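Long-range contacts in designed CISK-PX domain (Synthetic construct, PDB 4OXW), which probably binds membrane phosphoinositides, as natural PX domains do, being a computationally redesigned version of the PX domain of the kinase CISK: residues P13-E18 with V26-K31; K53-R58 with D104-S109; Q57-L62 with H98-N103; E61-L66 with E89-R94. All blocks are in the same frame, centred on the assembly; numbering follows the deposited sequence.

Interaction 1. Residues P13-E18 with V26-K31; sequences PDFEKE and VMYKIK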
# COMPACT_ATOMS: atom_id res chain seq x y z
N PRO A 13 0.81 -1.26 10.03
CA PRO A 13 0.67 -2.05 11.26
C PRO A 13 -0.44 -3.09 11.18
O PRO A 13 -0.32 -4.18 11.77
CB PRO A 13 0.35 -0.98 12.31
CG PRO A 13 -0.11 0.22 11.55
CD PRO A 13 0.69 0.18 10.29
N ASP A 14 -1.50 -2.78 10.44
CA ASP A 14 -2.67 -3.64 10.40
C ASP A 14 -3.41 -3.58 9.10
O ASP A 14 -3.29 -2.58 8.36
CB ASP A 14 -3.69 -3.20 11.44
CG ASP A 14 -3.11 -3.04 12.80
OD1 ASP A 14 -2.87 -4.08 13.46
OD2 ASP A 14 -2.91 -1.88 13.20
N PHE A 15 -4.21 -4.62 8.86
CA PHE A 15 -5.29 -4.59 7.89
C PHE A 15 -6.64 -4.61 8.63
O PHE A 15 -6.72 -4.96 9.83
CB PHE A 15 -5.17 -5.74 6.89
CG PHE A 15 -5.33 -7.08 7.48
CD1 PHE A 15 -6.58 -7.54 7.83
CD2 PHE A 15 -4.24 -7.89 7.71
CE1 PHE A 15 -6.73 -8.80 8.41
CE2 PHE A 15 -4.39 -9.14 8.25
CZ PHE A 15 -5.63 -9.59 8.62
N GLU A 16 -7.68 -4.18 7.94
CA GLU A 16 -9.01 -4.07 8.53
C GLU A 16 -10.01 -4.48 7.47
O GLU A 16 -9.83 -4.18 6.28
CB GLU A 16 -9.28 -2.63 8.94
CG GLU A 16 -8.39 -2.18 10.09
CD GLU A 16 -8.57 -0.74 10.48
OE1 GLU A 16 -9.53 -0.09 9.98
OE2 GLU A 16 -7.75 -0.26 11.29
N LYS A 17 -11.09 -5.13 7.87
CA LYS A 17 -12.14 -5.49 6.92
C LYS A 17 -13.32 -4.59 7.11
O LYS A 17 -13.86 -4.51 8.20
CB LYS A 17 -12.55 -6.94 7.08
CG LYS A 17 -11.37 -7.88 7.29
CD LYS A 17 -11.72 -9.31 6.90
CE LYS A 17 -10.70 -10.30 7.43
NZ LYS A 17 -10.84 -11.68 6.86
N GLU A 18 -13.71 -3.91 6.04
CA GLU A 18 -14.74 -2.89 6.10
C GLU A 18 -15.82 -3.28 5.12
O GLU A 18 -15.57 -4.01 4.16
CB GLU A 18 -14.17 -1.51 5.72
CG GLU A 18 -12.79 -1.22 6.32
CD GLU A 18 -12.24 0.14 5.91
OE1 GLU A 18 -11.04 0.40 6.14
OE2 GLU A 18 -13.03 0.95 5.36
N VAL A 26 -10.75 -5.56 2.09
CA VAL A 26 -9.69 -5.47 3.08
C VAL A 26 -8.93 -4.19 2.74
O VAL A 26 -8.57 -3.97 1.59
CB VAL A 26 -8.74 -6.65 2.98
CG1 VAL A 26 -7.49 -6.46 3.84
CG2 VAL A 26 -9.42 -7.96 3.35
N MET A 27 -8.75 -3.37 3.75
CA MET A 27 -7.95 -2.16 3.66
C MET A 27 -6.75 -2.25 4.57
O MET A 27 -6.79 -2.87 5.63
CB MET A 27 -8.79 -0.95 4.02
CG MET A 27 -9.98 -0.78 3.10
SD MET A 27 -10.06 0.90 2.47
CE MET A 27 -11.63 0.76 1.61
N TYR A 28 -5.66 -1.64 4.14
CA TYR A 28 -4.39 -1.67 4.84
C TYR A 28 -4.19 -0.28 5.41
O TYR A 28 -4.36 0.69 4.70
CB TYR A 28 -3.20 -2.08 3.90
CG TYR A 28 -3.42 -3.50 3.39
CD1 TYR A 28 -2.97 -4.59 4.11
CD2 TYR A 28 -4.16 -3.74 2.25
CE1 TYR A 28 -3.24 -5.89 3.72
CE2 TYR A 28 -4.42 -5.04 1.82
CZ TYR A 28 -3.99 -6.13 2.60
OH TYR A 28 -4.25 -7.47 2.23
N LYS A 29 -3.91 -0.21 6.71
CA LYS A 29 -3.67 1.06 7.38
C LYS A 29 -2.20 1.44 7.24
O LYS A 29 -1.33 0.77 7.80
CB LYS A 29 -4.05 0.92 8.86
CG LYS A 29 -3.76 2.17 9.64
CD LYS A 29 -4.11 2.01 11.11
CE LYS A 29 -3.99 3.37 11.80
NZ LYS A 29 -4.24 3.27 13.28
N ILE A 30 -1.91 2.48 6.45
CA ILE A 30 -0.55 2.96 6.29
C ILE A 30 -0.32 4.14 7.27
O ILE A 30 -1.02 5.17 7.19
CB ILE A 30 -0.26 3.44 4.87
CG1 ILE A 30 -0.75 2.41 3.82
CG2 ILE A 30 1.24 3.77 4.71
CD1 ILE A 30 -0.64 2.91 2.39
N LYS A 31 0.62 3.96 8.18
CA LYS A 31 1.05 5.02 9.12
C LYS A 31 2.21 5.78 8.47
O LYS A 31 3.16 5.17 7.97
CB LYS A 31 1.48 4.42 10.48
CG LYS A 31 0.30 3.97 11.33
CD LYS A 31 0.71 3.40 12.69
CE LYS A 31 1.86 4.16 13.35
NZ LYS A 31 2.15 3.59 14.71
O HOH W 1 -2.65 0.75 14.31

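Interaction 2. Residues K53-R58 with D104-S109; sequences KKLQQR and DELVVS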
# COMPACT_ATOMS: atom_id res chain seq x y z
N LYS A 53 1.11 0.41 -11.37
CA LYS A 53 1.07 0.42 -12.84
C LYS A 53 1.42 1.82 -13.36
O LYS A 53 2.17 1.94 -14.34
CB LYS A 53 -0.30 -0.01 -13.34
CG LYS A 53 -0.57 -1.51 -13.22
CD LYS A 53 0.44 -2.37 -13.99
CE LYS A 53 0.18 -3.85 -13.77
NZ LYS A 53 1.39 -4.68 -14.01
N LYS A 54 0.96 2.86 -12.69
CA LYS A 54 1.22 4.24 -13.16
C LYS A 54 2.63 4.66 -12.86
O LYS A 54 3.24 5.33 -13.67
CB LYS A 54 0.22 5.23 -12.56
CG LYS A 54 -1.20 4.92 -12.96
CD LYS A 54 -1.28 4.65 -14.47
CE LYS A 54 -2.65 4.91 -15.06
NZ LYS A 54 -2.98 4.08 -16.25
N LEU A 55 3.16 4.27 -11.71
CA LEU A 55 4.55 4.58 -11.40
C LEU A 55 5.51 3.86 -12.28
O LEU A 55 6.56 4.41 -12.66
CB LEU A 55 4.89 4.20 -9.96
CG LEU A 55 4.55 5.22 -8.92
CD1 LEU A 55 5.02 4.65 -7.58
CD2 LEU A 55 5.21 6.59 -9.12
N GLN A 56 5.18 2.62 -12.59
CA GLN A 56 6.03 1.79 -13.43
C GLN A 56 6.14 2.40 -14.83
O GLN A 56 7.16 2.27 -15.50
CB GLN A 56 5.40 0.42 -13.48
CG GLN A 56 6.16 -0.65 -14.20
CD GLN A 56 5.53 -2.00 -13.94
OE1 GLN A 56 4.40 -2.26 -14.34
NE2 GLN A 56 6.25 -2.85 -13.23
N GLN A 57 5.10 3.09 -15.27
CA GLN A 57 5.15 3.77 -16.57
C GLN A 57 6.13 4.95 -16.53
O GLN A 57 6.83 5.19 -17.51
CB GLN A 57 3.76 4.23 -17.01
CG GLN A 57 2.88 3.07 -17.46
CD GLN A 57 1.38 3.32 -17.32
OE1 GLN A 57 0.91 4.46 -17.19
NE2 GLN A 57 0.60 2.24 -17.35
N ARG A 58 6.23 5.63 -15.40
CA ARG A 58 7.05 6.82 -15.28
C ARG A 58 8.50 6.47 -14.95
O ARG A 58 9.45 7.07 -15.50
CB ARG A 58 6.49 7.72 -14.18
CG ARG A 58 5.15 8.38 -14.48
CD ARG A 58 4.79 9.34 -13.35
NE ARG A 58 3.48 9.97 -13.50
CZ ARG A 58 3.06 11.02 -12.80
NH1 ARG A 58 3.85 11.58 -11.89
NH2 ARG A 58 1.85 11.52 -13.00
N ASP A 104 6.86 12.30 -6.08
CA ASP A 104 5.98 12.22 -7.19
C ASP A 104 4.53 12.44 -6.75
O ASP A 104 4.12 11.98 -5.68
CB ASP A 104 6.17 10.88 -7.90
CG ASP A 104 5.37 10.78 -9.15
OD1 ASP A 104 5.97 10.93 -10.22
OD2 ASP A 104 4.14 10.57 -9.07
N GLU A 105 3.77 13.17 -7.56
CA GLU A 105 2.42 13.56 -7.21
C GLU A 105 1.52 12.32 -6.91
O GLU A 105 0.60 12.41 -6.08
CB GLU A 105 1.80 14.40 -8.32
CG GLU A 105 2.39 15.81 -8.38
CD GLU A 105 2.06 16.56 -9.67
OE1 GLU A 105 1.03 16.24 -10.32
OE2 GLU A 105 2.83 17.48 -10.02
N LEU A 106 1.78 11.23 -7.59
CA LEU A 106 0.97 10.00 -7.37
C LEU A 106 1.20 9.50 -5.99
O LEU A 106 0.27 9.08 -5.31
CB LEU A 106 1.34 8.91 -8.37
CG LEU A 106 0.89 9.19 -9.79
CD1 LEU A 106 1.61 8.26 -10.75
CD2 LEU A 106 -0.61 9.05 -9.89
N VAL A 107 2.45 9.48 -5.57
CA VAL A 107 2.79 8.95 -4.28
C VAL A 107 2.33 9.89 -3.19
O VAL A 107 1.81 9.46 -2.17
CB VAL A 107 4.29 8.70 -4.20
CG1 VAL A 107 4.67 8.26 -2.78
CG2 VAL A 107 4.68 7.63 -5.23
N VAL A 108 2.52 11.20 -3.38
CA VAL A 108 2.06 12.16 -2.40
C VAL A 108 0.55 12.00 -2.16
O VAL A 108 0.11 11.96 -1.01
CB VAL A 108 2.40 13.60 -2.86
CG1 VAL A 108 1.72 14.64 -2.00
CG2 VAL A 108 3.92 13.78 -2.81
N SER A 109 -0.19 11.84 -3.24
CA SER A 109 -1.62 11.63 -3.13
C SER A 109 -1.93 10.29 -2.41
O SER A 109 -2.76 10.24 -1.43
CB SER A 109 -2.26 11.66 -4.52
OG SER A 109 -3.65 11.30 -4.44

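Interaction 3. Residues Q57-L62 with H98-N103; sequences QRYPEL and HPVLAN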
# COMPACT_ATOMS: atom_id res chain seq x y z
N GLN A 57 5.10 3.09 -15.27
CA GLN A 57 5.15 3.77 -16.57
C GLN A 57 6.13 4.95 -16.53
O GLN A 57 6.83 5.19 -17.51
CB GLN A 57 3.76 4.23 -17.01
CG GLN A 57 2.88 3.07 -17.46
CD GLN A 57 1.38 3.32 -17.32
OE1 GLN A 57 0.91 4.46 -17.19
NE2 GLN A 57 0.60 2.24 -17.35
N ARG A 58 6.23 5.63 -15.40
CA ARG A 58 7.05 6.82 -15.28
C ARG A 58 8.50 6.47 -14.95
O ARG A 58 9.45 7.07 -15.50
CB ARG A 58 6.49 7.72 -14.18
CG ARG A 58 5.15 8.38 -14.48
CD ARG A 58 4.79 9.34 -13.35
NE ARG A 58 3.48 9.97 -13.50
CZ ARG A 58 3.06 11.02 -12.80
NH1 ARG A 58 3.85 11.58 -11.89
NH2 ARG A 58 1.85 11.52 -13.00
N TYR A 59 8.69 5.49 -14.08
CA TYR A 59 9.98 5.17 -13.50
C TYR A 59 10.21 3.68 -13.41
O TYR A 59 10.44 3.16 -12.32
CB TYR A 59 10.07 5.76 -12.10
CG TYR A 59 10.02 7.27 -12.02
CD1 TYR A 59 11.14 8.02 -12.32
CD2 TYR A 59 8.85 7.95 -11.61
CE1 TYR A 59 11.13 9.40 -12.24
CE2 TYR A 59 8.83 9.34 -11.55
CZ TYR A 59 9.98 10.05 -11.86
OH TYR A 59 10.02 11.43 -11.81
N PRO A 60 10.18 2.97 -14.54
CA PRO A 60 10.33 1.51 -14.57
C PRO A 60 11.62 1.00 -13.93
O PRO A 60 11.65 -0.10 -13.38
CB PRO A 60 10.26 1.16 -16.06
CG PRO A 60 10.56 2.46 -16.77
CD PRO A 60 10.02 3.54 -15.90
N GLU A 61 12.67 1.81 -13.94
CA GLU A 61 13.93 1.44 -13.30
C GLU A 61 13.89 1.42 -11.79
O GLU A 61 14.75 0.80 -11.17
CB GLU A 61 15.03 2.44 -13.68
CG GLU A 61 15.28 2.54 -15.17
CD GLU A 61 14.29 3.40 -15.93
OE1 GLU A 61 13.34 3.97 -15.36
OE2 GLU A 61 14.49 3.52 -17.15
N LEU A 62 12.99 2.20 -11.19
CA LEU A 62 13.03 2.39 -9.76
C LEU A 62 11.95 1.67 -8.98
O LEU A 62 12.08 1.50 -7.77
CB LEU A 62 12.89 3.87 -9.43
CG LEU A 62 13.92 4.76 -10.08
CD1 LEU A 62 13.63 6.18 -9.60
CD2 LEU A 62 15.31 4.25 -9.69
N HIS A 98 13.13 6.23 -2.27
CA HIS A 98 13.62 6.96 -3.44
C HIS A 98 13.04 8.34 -3.42
O HIS A 98 11.87 8.53 -3.71
CB HIS A 98 13.19 6.34 -4.77
CG HIS A 98 13.81 5.02 -5.06
ND1 HIS A 98 13.28 3.83 -4.61
CD2 HIS A 98 14.91 4.69 -5.78
CE1 HIS A 98 14.03 2.83 -5.02
NE2 HIS A 98 15.03 3.33 -5.74
N PRO A 99 13.88 9.33 -3.12
CA PRO A 99 13.41 10.70 -3.15
C PRO A 99 12.53 11.09 -4.35
O PRO A 99 11.50 11.72 -4.16
CB PRO A 99 14.72 11.50 -3.17
CG PRO A 99 15.68 10.65 -2.41
CD PRO A 99 15.30 9.23 -2.73
N VAL A 100 12.90 10.70 -5.57
CA VAL A 100 12.15 11.03 -6.77
C VAL A 100 10.71 10.45 -6.77
O VAL A 100 9.76 11.08 -7.21
CB VAL A 100 12.89 10.53 -8.03
CG1 VAL A 100 12.03 10.70 -9.26
CG2 VAL A 100 14.21 11.29 -8.23
N LEU A 101 10.56 9.24 -6.26
CA LEU A 101 9.23 8.64 -6.12
C LEU A 101 8.46 9.25 -4.95
O LEU A 101 7.27 9.51 -5.08
CB LEU A 101 9.34 7.13 -5.90
CG LEU A 101 10.06 6.36 -7.00
CD1 LEU A 101 10.11 4.89 -6.68
CD2 LEU A 101 9.41 6.58 -8.34
N ALA A 102 9.12 9.46 -3.83
CA ALA A 102 8.48 10.03 -2.64
C ALA A 102 7.85 11.39 -2.94
O ALA A 102 6.84 11.79 -2.32
CB ALA A 102 9.50 10.15 -1.51
N ASN A 103 8.44 12.11 -3.90
CA ASN A 103 7.97 13.43 -4.28
C ASN A 103 7.08 13.47 -5.49
O ASN A 103 6.58 14.53 -5.89
CB ASN A 103 9.19 14.35 -4.46
CG ASN A 103 9.89 14.61 -3.15
OD1 ASN A 103 11.01 14.14 -2.91
ND2 ASN A 103 9.22 15.32 -2.27

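Interaction 4. Residues E61-L66 with E89-R94; sequences ELVPEL and EKYIQR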
# COMPACT_ATOMS: atom_id res chain seq x y z
N GLU A 61 12.67 1.81 -13.94
CA GLU A 61 13.93 1.44 -13.30
C GLU A 61 13.89 1.42 -11.79
O GLU A 61 14.75 0.80 -11.17
CB GLU A 61 15.03 2.44 -13.68
CG GLU A 61 15.28 2.54 -15.17
CD GLU A 61 14.29 3.40 -15.93
OE1 GLU A 61 13.34 3.97 -15.36
OE2 GLU A 61 14.49 3.52 -17.15
N LEU A 62 12.99 2.20 -11.19
CA LEU A 62 13.03 2.39 -9.76
C LEU A 62 11.95 1.67 -8.98
O LEU A 62 12.08 1.50 -7.77
CB LEU A 62 12.89 3.87 -9.43
CG LEU A 62 13.92 4.76 -10.08
CD1 LEU A 62 13.63 6.18 -9.60
CD2 LEU A 62 15.31 4.25 -9.69
N VAL A 63 10.88 1.32 -9.64
CA VAL A 63 9.73 0.73 -8.92
C VAL A 63 10.07 -0.70 -8.53
O VAL A 63 10.47 -1.51 -9.38
CB VAL A 63 8.44 0.80 -9.75
CG1 VAL A 63 7.27 0.17 -8.98
CG2 VAL A 63 8.06 2.23 -10.09
N PRO A 64 9.90 -1.03 -7.24
CA PRO A 64 10.11 -2.39 -6.77
C PRO A 64 9.00 -3.35 -7.22
O PRO A 64 7.97 -2.93 -7.74
CB PRO A 64 10.08 -2.24 -5.25
CG PRO A 64 9.34 -1.00 -4.97
CD PRO A 64 9.51 -0.11 -6.16
N GLU A 65 9.23 -4.62 -6.97
CA GLU A 65 8.26 -5.66 -7.19
C GLU A 65 7.02 -5.50 -6.28
O GLU A 65 7.15 -5.40 -5.07
CB GLU A 65 8.93 -7.00 -6.92
CG GLU A 65 8.04 -8.18 -7.24
CD GLU A 65 8.61 -9.50 -6.74
OE1 GLU A 65 9.63 -9.49 -6.00
OE2 GLU A 65 8.01 -10.55 -7.09
N LEU A 66 5.83 -5.49 -6.87
CA LEU A 66 4.60 -5.41 -6.11
C LEU A 66 4.20 -6.83 -5.71
O LEU A 66 4.28 -7.72 -6.53
CB LEU A 66 3.48 -4.84 -6.99
CG LEU A 66 2.13 -4.61 -6.27
CD1 LEU A 66 2.12 -3.42 -5.34
CD2 LEU A 66 1.01 -4.44 -7.26
N GLU A 89 3.93 -3.49 2.83
CA GLU A 89 4.75 -2.62 3.68
C GLU A 89 6.18 -2.45 3.11
O GLU A 89 6.67 -1.33 2.97
CB GLU A 89 4.82 -3.14 5.12
CG GLU A 89 5.71 -2.30 6.02
CD GLU A 89 5.70 -2.81 7.45
OE1 GLU A 89 6.29 -3.88 7.67
OE2 GLU A 89 5.09 -2.16 8.34
N LYS A 90 6.81 -3.54 2.74
CA LYS A 90 8.16 -3.49 2.12
C LYS A 90 8.08 -2.69 0.83
O LYS A 90 8.94 -1.84 0.53
CB LYS A 90 8.67 -4.92 1.87
CG LYS A 90 9.99 -4.94 1.12
CD LYS A 90 10.59 -6.35 1.17
CE LYS A 90 11.69 -6.54 0.13
NZ LYS A 90 12.17 -7.95 0.05
N TYR A 91 7.01 -2.91 0.05
CA TYR A 91 6.83 -2.18 -1.22
C TYR A 91 6.80 -0.65 -1.03
O TYR A 91 7.58 0.10 -1.63
CB TYR A 91 5.55 -2.61 -1.89
CG TYR A 91 5.26 -1.91 -3.20
CD1 TYR A 91 5.83 -2.36 -4.39
CD2 TYR A 91 4.38 -0.83 -3.26
CE1 TYR A 91 5.59 -1.71 -5.59
CE2 TYR A 91 4.10 -0.19 -4.45
CZ TYR A 91 4.72 -0.61 -5.61
OH TYR A 91 4.44 0.06 -6.77
N ILE A 92 5.89 -0.19 -0.17
CA ILE A 92 5.73 1.24 0.02
C ILE A 92 6.97 1.85 0.71
O ILE A 92 7.35 2.99 0.41
CB ILE A 92 4.37 1.60 0.68
CG1 ILE A 92 4.08 3.10 0.51
CG2 ILE A 92 4.34 1.20 2.16
CD1 ILE A 92 3.90 3.59 -0.92
N GLN A 93 7.62 1.08 1.57
CA GLN A 93 8.91 1.55 2.19
C GLN A 93 9.97 1.76 1.12
O GLN A 93 10.73 2.74 1.16
CB GLN A 93 9.38 0.59 3.29
CG GLN A 93 8.54 0.67 4.53
CD GLN A 93 8.87 -0.34 5.61
OE1 GLN A 93 9.56 -1.32 5.38
NE2 GLN A 93 8.37 -0.09 6.82
N ARG A 94 10.02 0.82 0.18
CA ARG A 94 10.97 0.94 -0.90
C ARG A 94 10.66 2.12 -1.77
O ARG A 94 11.57 2.82 -2.21
CB ARG A 94 10.96 -0.33 -1.71
CG ARG A 94 11.77 -1.43 -1.08
CD ARG A 94 13.23 -1.31 -1.54
NE ARG A 94 14.17 -2.15 -0.79
CZ ARG A 94 14.10 -3.48 -0.71
NH1 ARG A 94 13.11 -4.15 -1.30
NH2 ARG A 94 15.02 -4.13 -0.00

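Interaction 1. Residues P13-E18 with V26-K31
Phe-15 faces Tyr-28 and Glu-16 faces Met-27 where two antiparallel strands meet, the axes of their short segments 4.6 Å apart at closest and their directions 147° apart. Glu-16 and Met-27 form the hydrogen-bonded pair, with Glu-16 N to Met-27 O at 2.8 Å and Met-27 N to Glu-16 O at 2.9 Å; Phe-15 with Tyr-28 and Lys-17 with Val-26 are non-hydrogen-bonded pairs. With Phe-15 CG between the backbone N and the carbonyl carbon (chi1 66°), the ring end leads away from segment 26-31, and contact is left to CB, 3.7 Å from Tyr-28 CE1 and 3.9 Å from Val-26 CG1. This hairpin supplies two of the three strands of the PX-domain sheet, and the aromatic residues suit its inner face because both reach Leu-81 on helix 78-96. The other face, with Glu-16, Met-27 and Lys-29, mixes charged groups with apolar chain, fitting its partial exposure. The poorly ordered Glu-18 crosses Met-27 at about a right angle, its OE1 3.4 Å from Met-27 CB. Lys-29 extends fully, which lets its amine share a water with Asp-14 OD2 while its side chain touches Ala-40 and Tyr-42 of strand 37-44. Pro-13, with no N-H to offer, brings CD to 3.3 Å from Lys-29 O, a buried oxygen without a hydrogen-bond partner. Pro-13 CG presses tightly on Lys-31 CD at 3.5 Å.

Interaction 2. Residues K53-R58 with D104-S109
Arg-58 NH1 reaches Asp-104 OD1 at 2.8 Å in a salt bridge whose hydrogen bond is bent, 138° at the hydrogen. The oxygen is met on its syn side, although the guanidinium and carboxylate planes stand 59° apart. The other carboxylate oxygen has a different task: Asp-104 OD2 accepts from Leu-106 N at 2.9 Å, capping the start of helix 105-112. Aspartate suits the place because one short side chain can serve both the helix end and the arginine, and the two bonds restrain its rotation. Leu-106 CD1 lies over the centre of one face of the Arg-58 guanidinium, 3.7 Å above its plane, so the flat cation is met by an acid near its edge and by a methyl over its face. The same CD1 touches Lys-54 CB at 3.8 Å. Deeper in, Leu-55 and Val-107 cross at about a right angle with Leu-55 CD1 3.8 Å from Val-107 CG2, and both side chains touch Ile-95 of helix 78-96. The short helical segments are nearly antiparallel, their axes 10.8 Å apart at closest, packing the C-terminal helix against helix 45-58 in the PX fold's helical half, the later helix opened by an Asp N-cap.

Interaction 3. Residues Q57-L62 with H98-N103
Tyr-59 meets Val-100 and Leu-101 in the tight part of this contact. Its ring crosses Val-100 obliquely at the phenol end: Val-100 CG1 is 3.3 Å from Tyr-59 OH and 3.4 Å from Tyr-59 CE1. Nearer the backbone, Leu-101 slides past the ring in the opposite direction and sets CD2 3.6 Å from Tyr-59 CD2. Leucine suits this position because its two methyls serve two neighbours: CD2 takes the tyrosine, while CD1 lies 4.0 Å from Leu-62 CB. Leu-101 is buried, whereas Val-100 remains exposed at the surface.

The looser side lies between Leu-62 and His-98. Their closest approach is Leu-62 O to His-98 CE1 at 3.6 Å; Leu-62 CB stands 4.2 Å above one face of the His-98 ring, offset toward the rim, and Leu-62 CD2 is 4.0 Å from His-98 CD2. His-98 occupies the N-cap position of the short helix 99-102, and its ND1 is hydrogen-bonded to Arg-94 O of the preceding helix. On the other segment, Tyr-59 is the first residue to leave helix 45-58, and Leu-62 N bonds back to Tyr-59 O at 2.9 Å in a compact turn. With no hydrogen bond between the segments, the helix exit and the short helix are held by shape and apolar contact, so their cohesion should depend chiefly on burying these side chains.

Interaction 4. Residues E61-L66 with E89-R94
Leu-66 and Tyr-91 form the CH-pi part of the contact. Leu-66 CD1 lies 3.7 Å from the centroid of the Tyr-91 ring and only 5° off the ring normal, so one methyl sits squarely over the middle of a face. Leu-66 CG is anti to the backbone N (chi1 -176°), and chi2 (73°) then turns CD1 over the ring.

Weakly polar approaches occupy the ring edge. Near the ring plane, Pro-64 O lies 3.4 Å from Tyr-91 CE1 and Glu-65 O lies 3.4 Å from Tyr-91 CD1; the partial positive charge of aromatic C-H groups makes this edge a fitting place for carbonyl oxygens. The extended chain that presents them is the proline-rich linker between helices 45-58 and 78-96, whose sequence from Val-63 onward matches the PXXP signature characteristic of PX domains.

Apolar packing completes the contact across the segments. Pro-64 crosses Tyr-91 at about a right angle, with its CG 3.8 Å from Tyr-91 CD1, and the same CG lies 3.7 Å from Arg-94 CB. A proline suits the place: its ring gives a compact apolar surface and restricts phi to a value compatible with the extended chain. Arg-94 contributes only the root of its side chain; the chain bends at chi2 and its end leads away. Val-63 CG1 packs 4.2 Å from Tyr-91 CE1 and also stands 3.6 Å from Tyr-91 OH. That hydroxyl finds its polar partner in helix 45-58, where it is hydrogen-bonded to His-52 ND1, giving the buried tyrosine a polar tie as well as its packing.

How the interactions relate
Interaction 1 belongs to the sheet, and interactions 2, 3 and 4 to the helical part on the other side of the chain's centre; the centres of 1 and 3 are about 24 Å apart. Interactions 2 and 3 adjoin: 2 uses the end of helix 45-58, 3 the turn that leaves it, and Val-107 CG2 meets Leu-101 O at 3.2 Å. Interaction 4 continues from 3 through Leu-62 into the linker and touches 2 through Val-63. Interactions 1, 3 and 4 lie mainly at the surface, while 2 is partly buried. Chemistry follows location: backbone bonds dominate the hairpin, a salt bridge marks interaction 2, and interactions 3 and 4 rely on packing around a tyrosine.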